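Local coordinates for protein endonuclease 2 (Arabidopsis thaliana, PDB 4CXO) that cleaves RNA and single-stranded DNA, and double-stranded DNA less well, into 5'-phosphorylated products with the help of three divalent metal ions, at residues Tyr59-Asp64 against Ser132-Lys137; His126-Val131 against Ile214-Asp219; Asn140-His145 against Val225-Thr230. All blocks are in the same frame, centred on the assembly; numbering follows the deposited sequence.

Interaction 1: residues Tyr59-Asp64 against Ser132-Lys137. With TMP (thymidine-5'-phosphate), chain E.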
loop_
_atom_site.group_PDB
_atom_site.type_symbol
_atom_site.label_atom_id
_atom_site.label_comp_id
_atom_site.label_asym_id
_atom_site.label_seq_id
_atom_site.Cartn_x
_atom_site.Cartn_y
_atom_site.Cartn_z
ATOM N N TYR A 59 -1.544 -4.121 -8.464
ATOM C CA TYR A 59 -1.451 -5.400 -7.758
ATOM C C TYR A 59 -0.494 -6.386 -8.418
ATOM O O TYR A 59 0.100 -6.102 -9.466
ATOM C CB TYR A 59 -2.849 -6.017 -7.617
ATOM C CG TYR A 59 -3.544 -6.254 -8.926
ATOM C CD1 TYR A 59 -3.267 -7.385 -9.686
ATOM C CD2 TYR A 59 -4.475 -5.348 -9.415
ATOM C CE1 TYR A 59 -3.882 -7.601 -10.905
ATOM C CE2 TYR A 59 -5.099 -5.556 -10.632
ATOM C CZ TYR A 59 -4.796 -6.685 -11.369
ATOM O OH TYR A 59 -5.400 -6.898 -12.575
ATOM N N ILE A 60 -0.361 -7.541 -7.768
ATOM C CA ILE A 60 0.391 -8.689 -8.268
ATOM C C ILE A 60 -0.466 -9.906 -8.049
ATOM O O ILE A 60 -1.065 -10.046 -6.987
ATOM C CB ILE A 60 1.700 -8.885 -7.472
ATOM C CG1 ILE A 60 2.687 -7.776 -7.814
ATOM C CG2 ILE A 60 2.333 -10.236 -7.771
ATOM C CD1 ILE A 60 3.869 -7.654 -6.870
ATOM N N ASN A 61 -0.514 -10.785 -9.044
ATOM C CA ASN A 61 -1.126 -12.098 -8.895
ATOM C C ASN A 61 -0.059 -13.168 -8.839
ATOM O O ASN A 61 0.892 -13.158 -9.624
ATOM C CB ASN A 61 -2.046 -12.410 -10.066
ATOM C CG ASN A 61 -3.352 -11.636 -10.033
ATOM O OD1 ASN A 61 -3.926 -11.367 -11.077
ATOM N ND2 ASN A 61 -3.835 -11.300 -8.849
ATOM N N THR A 62 -0.239 -14.104 -7.921
ATOM C CA THR A 62 0.669 -15.225 -7.760
ATOM C C THR A 62 -0.093 -16.543 -7.920
ATOM O O THR A 62 -1.316 -16.574 -7.908
ATOM C CB THR A 62 1.298 -15.212 -6.363
ATOM O OG1 THR A 62 0.281 -15.470 -5.386
ATOM C CG2 THR A 62 1.951 -13.881 -6.068
ATOM N N PRO A 63 0.636 -17.654 -8.059
ATOM C CA PRO A 63 -0.021 -18.952 -7.972
ATOM C C PRO A 63 -0.554 -19.209 -6.564
ATOM O O PRO A 63 -0.306 -18.425 -5.645
ATOM C CB PRO A 63 1.100 -19.938 -8.318
ATOM C CG PRO A 63 2.113 -19.126 -9.058
ATOM C CD PRO A 63 2.050 -17.774 -8.430
ATOM N N ASP A 64 -1.289 -20.296 -6.394
ATOM C CA ASP A 64 -1.817 -20.641 -5.086
ATOM C C ASP A 64 -0.692 -21.158 -4.198
ATOM O O ASP A 64 -0.597 -22.359 -3.927
ATOM C CB ASP A 64 -2.903 -21.709 -5.204
ATOM C CG ASP A 64 -4.196 -21.179 -5.792
ATOM O OD1 ASP A 64 -4.209 -20.091 -6.411
ATOM O OD2 ASP A 64 -5.212 -21.884 -5.627
ATOM N N SER A 132 -1.420 -11.462 -4.139
ATOM C CA SER A 132 -2.098 -12.701 -3.773
ATOM C C SER A 132 -2.690 -13.383 -5.000
ATOM O O SER A 132 -2.301 -13.070 -6.121
ATOM C CB SER A 132 -3.132 -12.415 -2.678
ATOM O OG SER A 132 -4.222 -11.691 -3.196
ATOM N N TYR A 133 -3.619 -14.312 -4.791
ATOM C CA TYR A 133 -3.925 -15.309 -5.812
ATOM C C TYR A 133 -4.742 -14.808 -6.989
ATOM O O TYR A 133 -5.791 -14.183 -6.821
ATOM C CB TYR A 133 -4.662 -16.499 -5.207
ATOM C CG TYR A 133 -3.960 -17.197 -4.076
ATOM C CD1 TYR A 133 -2.601 -17.013 -3.819
ATOM C CD2 TYR A 133 -4.659 -18.070 -3.260
ATOM C CE1 TYR A 133 -1.977 -17.669 -2.782
ATOM C CE2 TYR A 133 -4.039 -18.733 -2.220
ATOM C CZ TYR A 133 -2.697 -18.526 -1.987
ATOM O OH TYR A 133 -2.090 -19.191 -0.952
ATOM N N ALA A 134 -4.276 -15.129 -8.190
ATOM C CA ALA A 134 -5.069 -14.908 -9.388
ATOM C C ALA A 134 -6.409 -15.637 -9.291
ATOM O O ALA A 134 -7.429 -15.126 -9.734
ATOM C CB ALA A 134 -4.315 -15.373 -10.616
ATOM N N SER A 135 -6.405 -16.816 -8.683
ATOM C CA SER A 135 -7.601 -17.675 -8.659
ATOM C C SER A 135 -8.821 -17.109 -7.931
ATOM O O SER A 135 -9.940 -17.537 -8.195
ATOM C CB SER A 135 -7.260 -19.044 -8.074
ATOM O OG SER A 135 -6.826 -18.943 -6.733
ATOM N N ASP A 136 -8.611 -16.170 -7.004
ATOM C CA ASP A 136 -9.731 -15.495 -6.344
ATOM C C ASP A 136 -9.631 -13.983 -6.506
ATOM O O ASP A 136 -10.235 -13.229 -5.741
ATOM C CB ASP A 136 -9.842 -15.893 -4.863
ATOM C CG ASP A 136 -8.532 -15.780 -4.120
ATOM O OD1 ASP A 136 -7.860 -14.731 -4.222
ATOM O OD2 ASP A 136 -8.170 -16.754 -3.423
ATOM N N LYS A 137 -8.882 -13.554 -7.522
ATOM C CA LYS A 137 -8.708 -12.139 -7.841
ATOM C C LYS A 137 -8.336 -11.343 -6.593
ATOM O O LYS A 137 -8.943 -10.325 -6.273
ATOM C CB LYS A 137 -9.968 -11.579 -8.516
ATOM C CG LYS A 137 -10.209 -12.105 -9.934
HETATM P P TMP E . -11.610 -4.813 -9.467
HETATM O O1P TMP E . -10.919 -4.536 -10.777
HETATM O O2P TMP E . -12.759 -3.875 -9.177
HETATM O O3P TMP E . -11.889 -6.275 -9.186
HETATM O "O5'" TMP E . -10.524 -4.425 -8.352
HETATM C "C5'" TMP E . -10.940 -4.384 -6.990
HETATM C "C4'" TMP E . -9.743 -4.318 -6.052
HETATM O "O4'" TMP E . -8.955 -5.509 -6.057
HETATM C "C3'" TMP E . -8.744 -3.251 -6.431
HETATM O "O3'" TMP E . -8.217 -2.831 -5.181
HETATM C "C2'" TMP E . -7.657 -3.936 -7.246
HETATM C "C1'" TMP E . -7.608 -5.285 -6.534
HETATM N N1 TMP E . -7.251 -6.500 -7.290
HETATM C C2 TMP E . -6.241 -7.368 -6.795
HETATM O O2 TMP E . -5.602 -7.076 -5.753
HETATM N N3 TMP E . -5.933 -8.508 -7.440
HETATM C C4 TMP E . -6.580 -8.850 -8.558
HETATM O O4 TMP E . -6.273 -9.908 -9.132
HETATM C C5 TMP E . -7.653 -7.970 -9.094
HETATM C C5M TMP E . -8.413 -8.296 -10.341
HETATM C C6 TMP E . -7.944 -6.815 -8.401
HETATM O O HOH W 1 -3.825 -18.245 -8.286
#
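Ser132 joins strand 60-62 through two backbone hydrogen bonds: its N gives to Ile60 O, and its O takes Thr62 N at 2.9 Å. The pairing is short and parallel, Asn61 with Ser132 and Thr62 with Tyr133; a third, weak bond runs from Ala134 N to Thr62 O. Ser132 OG turns to Leu129 O instead.

A second polar group lies round Asp64 and Ser135. Ser135 OG donates to Asp64 OD1 on the syn side, close to the carboxylate plane, at 2.9 Å. A water bridges the segments, giving hydrogen bonds to Thr62 O and Asp64 OD1 and taking one from Ser135 N. Thr62 OG1, placed by chi1 67° between its backbone N and carbonyl carbon, donates to Pro63 O within its own segment and sits at the edge of the Tyr133 ring.

Packing centres on that ring. Asp64 CA lies over the ring face, 3.8 Å from the Tyr133 ring centroid, a CH-pi contact, while the Asp64 carboxylate stacks on the ring with planes 21° apart. Tyr222 also stacks on Tyr133. Nearer the nucleotide, Asn61 CB meets Ala134 CB at 3.8 Å.

Two side chains hold the thymine of the bound thymidine-5'-phosphate. The Tyr59 ring lies face to face with the base, its CG 3.6 Å from N3, and Asn61 ND2 donates to the base O4 at 2.8 Å, nearly straight at 165°. Replacing Tyr59 by alanine is likely to leave this face of the thymine without its aromatic cover and the base freer to tilt. The chemistry implies a nucleoside site in which stacking fixes the plane of the base and an amide N-H meets a carbonyl at its edge, consistent with some preference for a base with an acceptor there.

Interaction 2: residues His126-Val131 against Ile214-Asp219. With ZN (zinc ion), chain I; TMP (thymidine-5'-phosphate), chain E.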
loop_
_atom_site.group_PDB
_atom_site.type_symbol
_atom_site.label_atom_id
_atom_site.label_comp_id
_atom_site.label_asym_id
_atom_site.label_seq_id
_atom_site.Cartn_x
_atom_site.Cartn_y
_atom_site.Cartn_z
ATOM N N HIS A 126 1.864 -2.813 -0.180
ATOM C CA HIS A 126 1.835 -3.256 1.221
ATOM C C HIS A 126 0.509 -3.825 1.663
ATOM O O HIS A 126 0.397 -4.325 2.794
ATOM C CB HIS A 126 2.246 -2.105 2.158
ATOM C CG HIS A 126 3.727 -1.871 2.178
ATOM N ND1 HIS A 126 4.383 -1.133 1.219
ATOM C CD2 HIS A 126 4.681 -2.331 3.015
ATOM C CE1 HIS A 126 5.677 -1.124 1.483
ATOM N NE2 HIS A 126 5.882 -1.857 2.561
ATOM N N GLN A 127 -0.508 -3.752 0.810
ATOM C CA GLN A 127 -1.790 -4.367 1.152
ATOM C C GLN A 127 -1.600 -5.846 0.832
ATOM O O GLN A 127 -1.338 -6.196 -0.305
ATOM C CB GLN A 127 -2.919 -3.728 0.331
ATOM C CG GLN A 127 -4.295 -3.743 0.997
ATOM C CD GLN A 127 -5.010 -5.090 0.943
ATOM O OE1 GLN A 127 -4.505 -6.084 1.440
ATOM N NE2 GLN A 127 -6.219 -5.108 0.395
ATOM N N PRO A 128 -1.690 -6.734 1.845
ATOM C CA PRO A 128 -1.388 -8.142 1.578
ATOM C C PRO A 128 -2.148 -8.757 0.405
ATOM O O PRO A 128 -1.556 -9.500 -0.378
ATOM C CB PRO A 128 -1.782 -8.834 2.884
ATOM C CG PRO A 128 -1.532 -7.795 3.921
ATOM C CD PRO A 128 -1.927 -6.496 3.276
ATOM N N LEU A 129 -3.427 -8.445 0.253
ATOM C CA LEU A 129 -4.204 -9.045 -0.811
ATOM C C LEU A 129 -3.971 -8.378 -2.162
ATOM O O LEU A 129 -4.518 -8.814 -3.157
ATOM C CB LEU A 129 -5.688 -9.082 -0.448
ATOM C CG LEU A 129 -6.035 -10.103 0.626
ATOM C CD1 LEU A 129 -7.504 -10.027 0.998
ATOM C CD2 LEU A 129 -5.653 -11.498 0.179
ATOM N N HIS A 130 -3.132 -7.349 -2.212
ATOM C CA HIS A 130 -2.649 -6.844 -3.488
ATOM C C HIS A 130 -1.459 -7.636 -4.030
ATOM O O HIS A 130 -0.965 -7.341 -5.101
ATOM C CB HIS A 130 -2.283 -5.365 -3.375
ATOM C CG HIS A 130 -3.458 -4.462 -3.514
ATOM N ND1 HIS A 130 -3.558 -3.531 -4.520
ATOM C CD2 HIS A 130 -4.612 -4.388 -2.814
ATOM C CE1 HIS A 130 -4.717 -2.905 -4.424
ATOM N NE2 HIS A 130 -5.385 -3.428 -3.410
ATOM N N VAL A 131 -0.981 -8.604 -3.260
ATOM C CA VAL A 131 0.022 -9.574 -3.720
ATOM C C VAL A 131 -0.509 -10.951 -3.333
ATOM O O VAL A 131 -0.153 -11.517 -2.294
ATOM C CB VAL A 131 1.391 -9.309 -3.083
ATOM C CG1 VAL A 131 2.465 -10.197 -3.705
ATOM C CG2 VAL A 131 1.769 -7.845 -3.242
ATOM N N ILE A 214 2.626 -11.434 0.247
ATOM C CA ILE A 214 2.014 -12.734 -0.055
ATOM C C ILE A 214 2.067 -13.644 1.185
ATOM O O ILE A 214 1.123 -14.349 1.455
ATOM C CB ILE A 214 2.628 -13.398 -1.321
ATOM C CG1 ILE A 214 2.011 -14.770 -1.594
ATOM C CG2 ILE A 214 4.130 -13.578 -1.200
ATOM C CD1 ILE A 214 0.527 -14.756 -1.835
ATOM N N GLN A 215 3.147 -13.562 1.958
ATOM C CA GLN A 215 3.265 -14.329 3.192
ATOM C C GLN A 215 2.161 -13.919 4.178
ATOM O O GLN A 215 1.522 -14.779 4.786
ATOM C CB GLN A 215 4.663 -14.159 3.815
ATOM C CG GLN A 215 4.962 -15.135 4.940
ATOM C CD GLN A 215 4.973 -16.588 4.462
ATOM O OE1 GLN A 215 5.698 -16.936 3.546
ATOM N NE2 GLN A 215 4.175 -17.427 5.082
ATOM N N ALA A 216 1.923 -12.608 4.312
ATOM C CA ALA A 216 0.811 -12.113 5.129
ATOM C C ALA A 216 -0.546 -12.529 4.592
ATOM O O ALA A 216 -1.459 -12.808 5.350
ATOM C CB ALA A 216 0.852 -10.614 5.243
ATOM N N ALA A 217 -0.704 -12.547 3.287
ATOM C CA ALA A 217 -1.960 -12.995 2.720
ATOM C C ALA A 217 -2.259 -14.412 3.153
ATOM O O ALA A 217 -3.377 -14.732 3.526
ATOM C CB ALA A 217 -1.935 -12.879 1.215
ATOM N N CYS A 218 -1.245 -15.263 3.101
ATOM C CA CYS A 218 -1.383 -16.648 3.510
ATOM C C CYS A 218 -1.661 -16.789 4.989
ATOM O O CYS A 218 -2.530 -17.547 5.390
ATOM C CB CYS A 218 -0.086 -17.396 3.220
ATOM S SG CYS A 218 0.098 -17.911 1.517
ATOM N N ASP A 219 -0.886 -16.088 5.801
ATOM C CA ASP A 219 -0.891 -16.334 7.227
ATOM C C ASP A 219 -1.951 -15.531 7.962
ATOM O O ASP A 219 -2.354 -15.922 9.056
ATOM C CB ASP A 219 0.453 -16.026 7.853
ATOM C CG ASP A 219 1.571 -16.889 7.328
ATOM O OD1 ASP A 219 1.325 -18.083 7.034
ATOM O OD2 ASP A 219 2.714 -16.370 7.248
HETATM ZN ZN ZN I . -7.503 -3.054 -3.225
HETATM P P TMP E . -11.610 -4.813 -9.467
HETATM O O1P TMP E . -10.919 -4.536 -10.777
HETATM O O2P TMP E . -12.759 -3.875 -9.177
HETATM O O3P TMP E . -11.889 -6.275 -9.186
HETATM O "O5'" TMP E . -10.524 -4.425 -8.352
HETATM C "C5'" TMP E . -10.940 -4.384 -6.990
HETATM C "C4'" TMP E . -9.743 -4.318 -6.052
HETATM O "O4'" TMP E . -8.955 -5.509 -6.057
HETATM C "C3'" TMP E . -8.744 -3.251 -6.431
HETATM O "O3'" TMP E . -8.217 -2.831 -5.181
HETATM C "C2'" TMP E . -7.657 -3.936 -7.246
HETATM C "C1'" TMP E . -7.608 -5.285 -6.534
HETATM N N1 TMP E . -7.251 -6.500 -7.290
HETATM C C2 TMP E . -6.241 -7.368 -6.795
HETATM O O2 TMP E . -5.602 -7.076 -5.753
HETATM N N3 TMP E . -5.933 -8.508 -7.440
HETATM C C4 TMP E . -6.580 -8.850 -8.558
HETATM O O4 TMP E . -6.273 -9.908 -9.132
HETATM C C5 TMP E . -7.653 -7.970 -9.094
HETATM C C5M TMP E . -8.413 -8.296 -10.341
HETATM C C6 TMP E . -7.944 -6.815 -8.401
#
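Val131 and Ile214 meet at about a right angle, CG1 of Val131 4.0 Å from CB of Ile214. Here the packing is closest: Ile214 CD1 comes to 3.3 Å from Val131 O, and Ile214 CA makes a CA-H...O contact with the same oxygen. With CG1 anti to its backbone N (chi1 178°), Ile214 carries CD1 to that carbonyl. Farther along, two alanines face the loop. Pro128 CG rests on Ala216 CB at 3.9 Å, and Ala217 CB touches both Pro128 O and Leu129 CD2.

Pro128, Leu129 and His130 form a 3-10 turn packed on helix 206-221, and this turn carries a metal ligand of the S1/P1 nuclease active site. His130 NE2 binds zinc at 2.2 Å, with His154 and Asp158 as further protein ligands and O3' of the thymidine-5'-phosphate also bound. The nucleotide's O2 lies over one face of the His130 ring, whose ND1 is hydrogen-bonded to His58 O.

The helix face turned from the loop takes no part in this packing and is partly exposed: Gln215 NE2 donates to Asp219 OD2 at 2.8 Å, and Cys218 forms a disulfide with Cys66.

Interaction 3: residues Asn140-His145 against Val225-Thr230. With TMP (thymidine-5'-phosphate), chain E.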
loop_
_atom_site.group_PDB
_atom_site.type_symbol
_atom_site.label_atom_id
_atom_site.label_comp_id
_atom_site.label_asym_id
_atom_site.label_seq_id
_atom_site.Cartn_x
_atom_site.Cartn_y
_atom_site.Cartn_z
ATOM N N ASN A 140 -11.099 -10.918 -4.044
ATOM C CA ASN A 140 -12.312 -10.255 -4.468
ATOM C C ASN A 140 -13.485 -11.216 -4.645
ATOM O O ASN A 140 -14.631 -10.821 -4.478
ATOM C CB ASN A 140 -12.068 -9.429 -5.732
ATOM C CG ASN A 140 -11.502 -8.063 -5.421
ATOM O OD1 ASN A 140 -12.211 -7.202 -4.912
ATOM N ND2 ASN A 140 -10.224 -7.860 -5.711
ATOM N N THR A 141 -13.200 -12.480 -4.941
ATOM C CA THR A 141 -14.265 -13.455 -5.137
ATOM C C THR A 141 -14.657 -14.197 -3.875
ATOM O O THR A 141 -15.547 -15.027 -3.916
ATOM C CB THR A 141 -13.911 -14.484 -6.226
ATOM O OG1 THR A 141 -12.861 -15.331 -5.767
ATOM C CG2 THR A 141 -13.492 -13.779 -7.509
ATOM N N ILE A 142 -14.008 -13.904 -2.752
ATOM C CA ILE A 142 -14.377 -14.537 -1.487
ATOM C C ILE A 142 -15.409 -13.635 -0.807
ATOM O O ILE A 142 -15.072 -12.580 -0.280
ATOM C CB ILE A 142 -13.134 -14.770 -0.607
ATOM C CG1 ILE A 142 -12.111 -15.608 -1.374
ATOM C CG2 ILE A 142 -13.504 -15.445 0.706
ATOM C CD1 ILE A 142 -10.753 -15.700 -0.706
ATOM N N GLU A 143 -16.671 -14.052 -0.838
ATOM C CA GLU A 143 -17.764 -13.264 -0.270
ATOM C C GLU A 143 -18.075 -13.728 1.134
ATOM O O GLU A 143 -18.336 -14.907 1.360
ATOM C CB GLU A 143 -19.014 -13.376 -1.141
ATOM C CG GLU A 143 -18.869 -12.724 -2.507
ATOM C CD GLU A 143 -18.890 -11.200 -2.461
ATOM O OE1 GLU A 143 -19.153 -10.618 -1.381
ATOM O OE2 GLU A 143 -18.645 -10.583 -3.522
ATOM N N VAL A 144 -18.051 -12.788 2.070
ATOM C CA VAL A 144 -18.275 -13.068 3.472
ATOM C C VAL A 144 -19.129 -11.949 4.038
ATOM O O VAL A 144 -19.680 -11.155 3.284
ATOM C CB VAL A 144 -16.943 -13.181 4.256
ATOM C CG1 VAL A 144 -16.117 -14.340 3.743
ATOM C CG2 VAL A 144 -16.139 -11.883 4.195
ATOM N N HIS A 145 -19.235 -11.902 5.357
ATOM C CA HIS A 145 -19.825 -10.778 6.061
ATOM C C HIS A 145 -18.782 -10.126 6.968
ATOM O O HIS A 145 -18.022 -10.811 7.649
ATOM C CB HIS A 145 -21.014 -11.249 6.899
ATOM C CG HIS A 145 -22.183 -11.684 6.074
ATOM N ND1 HIS A 145 -22.293 -12.954 5.552
ATOM C CD2 HIS A 145 -23.278 -11.008 5.655
ATOM C CE1 HIS A 145 -23.412 -13.045 4.856
ATOM N NE2 HIS A 145 -24.029 -11.878 4.906
ATOM N N VAL A 225 -10.451 -18.086 6.653
ATOM C CA VAL A 225 -11.613 -17.502 5.999
ATOM C C VAL A 225 -12.164 -18.434 4.936
ATOM O O VAL A 225 -11.427 -18.919 4.090
ATOM C CB VAL A 225 -11.246 -16.169 5.335
ATOM C CG1 VAL A 225 -12.434 -15.582 4.596
ATOM C CG2 VAL A 225 -10.745 -15.200 6.391
ATOM N N THR A 226 -13.468 -18.675 4.990
ATOM C CA THR A 226 -14.174 -19.406 3.951
ATOM C C THR A 226 -15.366 -18.593 3.485
ATOM O O THR A 226 -15.993 -17.886 4.281
ATOM C CB THR A 226 -14.732 -20.742 4.488
ATOM O OG1 THR A 226 -13.701 -21.461 5.170
ATOM C CG2 THR A 226 -15.283 -21.589 3.370
ATOM N N GLU A 227 -15.679 -18.725 2.199
ATOM C CA GLU A 227 -16.931 -18.241 1.612
ATOM C C GLU A 227 -18.109 -18.407 2.594
ATOM O O GLU A 227 -18.349 -19.504 3.133
ATOM C CB GLU A 227 -17.194 -19.001 0.294
ATOM C CG GLU A 227 -18.449 -18.613 -0.475
ATOM C CD GLU A 227 -18.296 -17.368 -1.345
ATOM O OE1 GLU A 227 -17.170 -16.841 -1.493
ATOM O OE2 GLU A 227 -19.328 -16.911 -1.889
ATOM N N GLY A 228 -18.819 -17.306 2.838
ATOM C CA GLY A 228 -19.993 -17.302 3.711
ATOM C C GLY A 228 -19.743 -17.056 5.189
ATOM O O GLY A 228 -20.695 -16.883 5.951
ATOM N N ASP A 229 -18.479 -17.034 5.608
ATOM C CA ASP A 229 -18.140 -16.792 7.019
ATOM C C ASP A 229 -18.565 -15.391 7.455
ATOM O O ASP A 229 -18.723 -14.482 6.632
ATOM C CB ASP A 229 -16.625 -16.920 7.262
ATOM C CG ASP A 229 -16.138 -18.366 7.360
ATOM O OD1 ASP A 229 -16.964 -19.296 7.415
ATOM O OD2 ASP A 229 -14.897 -18.559 7.395
ATOM N N THR A 230 -18.743 -15.228 8.757
ATOM C CA THR A 230 -18.916 -13.910 9.338
ATOM C C THR A 230 -17.634 -13.568 10.065
ATOM O O THR A 230 -17.247 -14.263 11.001
ATOM C CB THR A 230 -20.120 -13.869 10.286
ATOM O OG1 THR A 230 -21.311 -13.889 9.496
ATOM C CG2 THR A 230 -20.115 -12.598 11.141
HETATM P P TMP E . -11.610 -4.813 -9.467
HETATM O O1P TMP E . -10.919 -4.536 -10.777
HETATM O O2P TMP E . -12.759 -3.875 -9.177
HETATM O O3P TMP E . -11.889 -6.275 -9.186
HETATM O "O5'" TMP E . -10.524 -4.425 -8.352
HETATM C "C5'" TMP E . -10.940 -4.384 -6.990
HETATM C "C4'" TMP E . -9.743 -4.318 -6.052
HETATM O "O4'" TMP E . -8.955 -5.509 -6.057
HETATM C "C3'" TMP E . -8.744 -3.251 -6.431
HETATM O "O3'" TMP E . -8.217 -2.831 -5.181
HETATM C "C2'" TMP E . -7.657 -3.936 -7.246
HETATM C "C1'" TMP E . -7.608 -5.285 -6.534
HETATM N N1 TMP E . -7.251 -6.500 -7.290
HETATM C C2 TMP E . -6.241 -7.368 -6.795
HETATM O O2 TMP E . -5.602 -7.076 -5.753
HETATM N N3 TMP E . -5.933 -8.508 -7.440
HETATM C C4 TMP E . -6.580 -8.850 -8.558
HETATM O O4 TMP E . -6.273 -9.908 -9.132
HETATM C C5 TMP E . -7.653 -7.970 -9.094
HETATM C C5M TMP E . -8.413 -8.296 -10.341
HETATM C C6 TMP E . -7.944 -6.815 -8.401
#
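Strand 143-146, the middle strand of a small three-stranded mixed sheet, is joined here by the chain that leads into edge strand 230-231. Gly228 N donates to Glu143 O at 2.9 Å and ties the incoming chain to the strand. The parallel bridge itself is His145-Thr230, with His145 N bonded to Asp229 O, also at 2.9 Å, and a further backbone bond between His145 and Leu231. The side chains of His145 and Thr230 share one face of the sheet, CB of His145 3.7 Å from OG1 of Thr230.

The incoming chain bends in a type II beta turn from Thr226 to Asp229, closed by Asp229 N to Thr226 O. Asp229 OD2 in turn accepts from Thr226 N, met from above the carboxylate plane. Gly228 has a positive phi of 89°, where a side chain would jam against the preceding carbonyl oxygen.

Glu227 extends the strand-like bonding with its side chain. CG anti to the backbone N (chi1 -179°) and a bend at chi2 bring the carboxylate back to the strand, where OE1 takes Glu143 N at 2.9 Å. That N-H comes from above the carboxylate plane, 45° out of it.

Just before the turn, Val225 CG1 touches both Ile142 CG2 and Val144 CG1, each at 4.0 Å, a small apolar patch that Leu153 of helix 153-169 extends. Val144 CB also lies close to Asp229 O, at 3.2 Å. At the other end of the segment, Asn140 ND2 donates to O4' of the thymidine-5'-phosphate sugar at 2.7 Å and also to Lys137 O. The result is a beta hairpin, 143-146 with 149-152, extended in parallel by short edge strand 230-231, a small mixed sheet in a largely helical nuclease.

How the interactions relate
The three contacts lie on the same side of the chain's centre. The centres of interactions 1 and 2 are 10 Å apart, and interaction 3 is 16 Å from each. Interactions 1 and 2 alternate along the chain and touch: Ile60 N lies 2.7 Å from His130 O, probably a hydrogen bond. Interaction 3 follows interaction 1 in sequence and meets it where Asp136 O is 3.2 Å from Thr141 N; it does not touch interaction 2. Residues 126-145 thus run through all three, passing from helix 206-221 past strand 60-62 into the small sheet. Each contact contributes to one thymidine-5'-phosphate pocket: base, zinc-bound O3' and sugar.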